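Local coordinates for concanavalin B (Canavalia ensiformis, PDB 6CAF), which may act as a carbohydrate-binding protein of jack bean seeds and has the chitinase-like fold of glycosyl hydrolase family 18, at residues A[128-136]-A[142-151]. Numbering follows the deposited sequence.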
loop_
_atom_site.group_PDB
_atom_site.type_symbol
_atom_site.label_atom_id
_atom_site.label_comp_id
_atom_site.label_asym_id
_atom_site.label_seq_id
_atom_site.Cartn_x
_atom_site.Cartn_y
_atom_site.Cartn_z
ATOM N N GLU A 128 11.769 3.715 15.186
ATOM C CA GLU A 128 12.204 2.718 16.147
ATOM C C GLU A 128 11.038 1.894 16.659
ATOM O O GLU A 128 11.134 0.673 16.788
ATOM C CB GLU A 128 12.949 3.375 17.314
ATOM C CG GLU A 128 14.356 3.851 16.931
ATOM C CD GLU A 128 15.338 2.720 16.731
ATOM O OE1 GLU A 128 15.315 1.754 17.564
ATOM O OE2 GLU A 128 16.195 2.777 15.829
ATOM N N TYR A 129 9.946 2.572 16.969
ATOM C CA TYR A 129 8.734 1.864 17.392
ATOM C C TYR A 129 8.282 0.848 16.341
ATOM O O TYR A 129 7.982 -0.330 16.665
ATOM C CB TYR A 129 7.630 2.871 17.705
ATOM C CG TYR A 129 6.226 2.278 17.785
ATOM C CD1 TYR A 129 5.724 1.718 18.899
ATOM C CD2 TYR A 129 5.423 2.305 16.650
ATOM C CE1 TYR A 129 4.397 1.192 18.909
ATOM C CE2 TYR A 129 4.169 1.809 16.613
ATOM C CZ TYR A 129 3.628 1.263 17.719
ATOM O OH TYR A 129 2.310 0.794 17.470
ATOM N N LEU A 130 8.243 1.293 15.086
ATOM C CA LEU A 130 7.844 0.380 14.034
ATOM C C LEU A 130 8.783 -0.817 13.947
ATOM O O LEU A 130 8.353 -1.973 13.779
ATOM C CB LEU A 130 7.724 1.101 12.706
ATOM C CG LEU A 130 6.628 2.171 12.657
ATOM C CD1 LEU A 130 6.775 3.021 11.427
ATOM C CD2 LEU A 130 5.257 1.540 12.689
ATOM N N HIS A 131 10.077 -0.552 14.077
ATOM C CA HIS A 131 11.016 -1.628 13.990
ATOM C C HIS A 131 10.895 -2.619 15.168
ATOM O O HIS A 131 10.826 -3.837 14.961
ATOM C CB HIS A 131 12.437 -1.082 13.885
ATOM C CG HIS A 131 13.432 -2.153 13.678
ATOM N ND1 HIS A 131 14.290 -2.570 14.660
ATOM C CD2 HIS A 131 13.670 -2.936 12.608
ATOM C CE1 HIS A 131 15.048 -3.542 14.202
ATOM N NE2 HIS A 131 14.682 -3.793 12.959
ATOM N N THR A 132 10.878 -2.073 16.383
ATOM C CA THR A 132 10.834 -2.873 17.570
ATOM C C THR A 132 9.582 -3.722 17.641
ATOM O O THR A 132 9.630 -4.897 18.030
ATOM C CB THR A 132 10.960 -1.980 18.820
ATOM O OG1 THR A 132 12.206 -1.299 18.766
ATOM C CG2 THR A 132 10.777 -2.763 20.080
ATOM N N TYR A 133 8.455 -3.112 17.277
ATOM C CA TYR A 133 7.163 -3.722 17.527
ATOM C C TYR A 133 6.523 -4.371 16.311
ATOM O O TYR A 133 5.590 -5.161 16.498
ATOM C CB TYR A 133 6.213 -2.736 18.201
ATOM C CG TYR A 133 6.644 -2.381 19.579
ATOM C CD1 TYR A 133 6.391 -3.230 20.651
ATOM C CD2 TYR A 133 7.336 -1.220 19.838
ATOM C CE1 TYR A 133 6.817 -2.929 21.934
ATOM C CE2 TYR A 133 7.776 -0.919 21.125
ATOM C CZ TYR A 133 7.493 -1.752 22.180
ATOM O OH TYR A 133 7.942 -1.438 23.456
ATOM N N PHE A 134 6.983 -4.077 15.096
ATOM C CA PHE A 134 6.416 -4.668 13.901
ATOM C C PHE A 134 7.369 -5.343 12.940
ATOM O O PHE A 134 6.897 -6.124 12.108
ATOM C CB PHE A 134 5.602 -3.632 13.090
ATOM C CG PHE A 134 4.360 -3.134 13.783
ATOM C CD1 PHE A 134 3.198 -3.838 13.755
ATOM C CD2 PHE A 134 4.374 -1.961 14.446
ATOM C CE1 PHE A 134 2.072 -3.362 14.369
ATOM C CE2 PHE A 134 3.259 -1.451 15.050
ATOM C CZ PHE A 134 2.097 -2.135 15.002
ATOM N N LEU A 135 8.668 -5.068 13.001
ATOM C CA LEU A 135 9.545 -5.483 11.922
ATOM C C LEU A 135 10.642 -6.466 12.310
ATOM O O LEU A 135 11.437 -6.849 11.436
ATOM C CB LEU A 135 10.195 -4.271 11.242
ATOM C CG LEU A 135 9.224 -3.279 10.592
ATOM C CD1 LEU A 135 9.955 -2.008 10.191
ATOM C CD2 LEU A 135 8.563 -3.897 9.350
ATOM N N SER A 136 10.702 -6.879 13.573
ATOM C CA SER A 136 11.874 -7.617 14.022
ATOM C C SER A 136 11.643 -8.739 15.001
ATOM O O SER A 136 12.606 -9.370 15.419
ATOM C CB SER A 136 12.846 -6.631 14.674
ATOM O OG SER A 136 12.264 -6.029 15.823
ATOM N N PRO A 142 1.348 -4.580 18.787
ATOM C CA PRO A 142 -0.080 -4.640 18.536
ATOM C C PRO A 142 -0.556 -5.868 17.758
ATOM O O PRO A 142 -1.660 -6.324 17.987
ATOM C CB PRO A 142 -0.332 -3.331 17.778
ATOM C CG PRO A 142 0.699 -2.396 18.349
ATOM C CD PRO A 142 1.914 -3.255 18.467
ATOM N N LEU A 143 0.268 -6.362 16.842
ATOM C CA LEU A 143 -0.032 -7.540 16.032
ATOM C C LEU A 143 0.621 -8.800 16.559
ATOM O O LEU A 143 0.690 -9.792 15.871
ATOM C CB LEU A 143 0.350 -7.287 14.564
ATOM C CG LEU A 143 -0.545 -6.271 13.843
ATOM C CD1 LEU A 143 0.078 -5.865 12.538
ATOM C CD2 LEU A 143 -1.934 -6.834 13.612
ATOM N N GLY A 144 1.036 -8.771 17.822
ATOM C CA GLY A 144 1.783 -9.867 18.382
ATOM C C GLY A 144 3.260 -9.692 18.176
ATOM O O GLY A 144 3.775 -8.576 18.036
ATOM N N LYS A 145 3.962 -10.810 18.153
ATOM C CA LYS A 145 5.388 -10.818 17.921
ATOM C C LYS A 145 5.592 -11.204 16.456
ATOM O O LYS A 145 5.427 -12.370 16.082
ATOM C CB LYS A 145 6.116 -11.776 18.854
ATOM C CG LYS A 145 7.613 -11.627 18.804
ATOM C CD LYS A 145 8.285 -12.423 19.921
ATOM C CE LYS A 145 8.305 -11.641 21.220
ATOM N NZ LYS A 145 9.104 -12.359 22.250
ATOM N N VAL A 146 5.867 -10.204 15.629
ATOM C CA VAL A 146 5.928 -10.376 14.190
ATOM C C VAL A 146 7.118 -9.643 13.594
ATOM O O VAL A 146 7.675 -8.729 14.226
ATOM C CB VAL A 146 4.635 -9.880 13.481
ATOM C CG1 VAL A 146 3.416 -10.709 13.887
ATOM C CG2 VAL A 146 4.374 -8.395 13.720
ATOM N N ALA A 147 7.478 -10.057 12.378
ATOM C CA ALA A 147 8.395 -9.312 11.553
ATOM C C ALA A 147 7.756 -9.123 10.209
ATOM O O ALA A 147 7.840 -9.969 9.324
ATOM C CB ALA A 147 9.738 -10.008 11.408
ATOM N N LEU A 148 7.035 -8.035 10.076
ATOM C CA LEU A 148 6.321 -7.733 8.844
ATOM C C LEU A 148 7.293 -7.466 7.701
ATOM O O LEU A 148 8.461 -7.142 7.910
ATOM C CB LEU A 148 5.385 -6.549 9.029
ATOM C CG LEU A 148 4.271 -6.746 10.062
ATOM C CD1 LEU A 148 3.354 -5.522 10.074
ATOM C CD2 LEU A 148 3.468 -7.995 9.828
ATOM N N ASP A 149 6.794 -7.596 6.477
ATOM C CA ASP A 149 7.620 -7.443 5.307
ATOM C C ASP A 149 7.855 -6.033 4.875
ATOM O O ASP A 149 8.719 -5.789 4.032
ATOM C CB ASP A 149 7.017 -8.245 4.183
ATOM C CG ASP A 149 6.956 -9.694 4.521
ATOM O OD1 ASP A 149 8.017 -10.342 4.521
ATOM O OD2 ASP A 149 5.875 -10.190 4.891
ATOM N N GLY A 150 7.111 -5.083 5.435
ATOM C CA GLY A 150 7.324 -3.712 5.065
ATOM C C GLY A 150 6.397 -2.741 5.752
ATOM O O GLY A 150 5.466 -3.128 6.448
ATOM N N ILE A 151 6.681 -1.458 5.513
ATOM C CA ILE A 151 5.882 -0.346 5.997
ATOM C C ILE A 151 5.451 0.434 4.764
ATOM O O ILE A 151 6.287 0.803 3.915
ATOM C CB ILE A 151 6.674 0.590 6.942
ATOM C CG1 ILE A 151 7.209 -0.176 8.150
ATOM C CG2 ILE A 151 5.828 1.782 7.347
ATOM C CD1 ILE A 151 6.193 -0.768 9.093
HETATM O O HOH W 1 8.992 -6.570 15.883
HETATM O O HOH W 2 3.088 -6.329 16.529
HETATM O O HOH W 3 6.725 -7.714 17.082
HETATM O O HOH W 4 11.031 -7.313 8.777
#
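Phe134 and Leu135 both carry CG anti to their own carbonyl carbon (chi1 -66° and -61°), which brings the phenyl ring against Pro142 and Leu143 and the leucine methyls against Ile151. Phe134 CZ meets Pro142 CG at 3.6 Å, with the two side chains crossing at about a right angle. Leu143 comes to the edge of the same ring, its CD1 3.7 Å from Phe134 CE1. Leu148 runs alongside Phe134, pointing the same way. Tyr129 approaches Pro142 from the opposite direction and touches Pro142 CG with its OH. At the strand end of the contact, Leu135 CD1 packs on Ile151 CG1 at 3.9 Å. This is an alpha-to-beta connection of the TIM barrel: after helix 120-135 the chain turns back along it and enters barrel strand 150-154. Leu106, on the neighbouring strand 103-109, also touches Phe134 and Leu148. One direct hydrogen bond joins the backbones, Leu148 N to Phe134 O, 2.8 Å long and nearly straight. The donor lies in the carbonyl plane. Waters bridge other backbone groups. One accepts from Leu143 N and donates to Tyr133 O and Gly144 O. Another donates to both Leu135 O and Leu148 O, at 2.7 Å each.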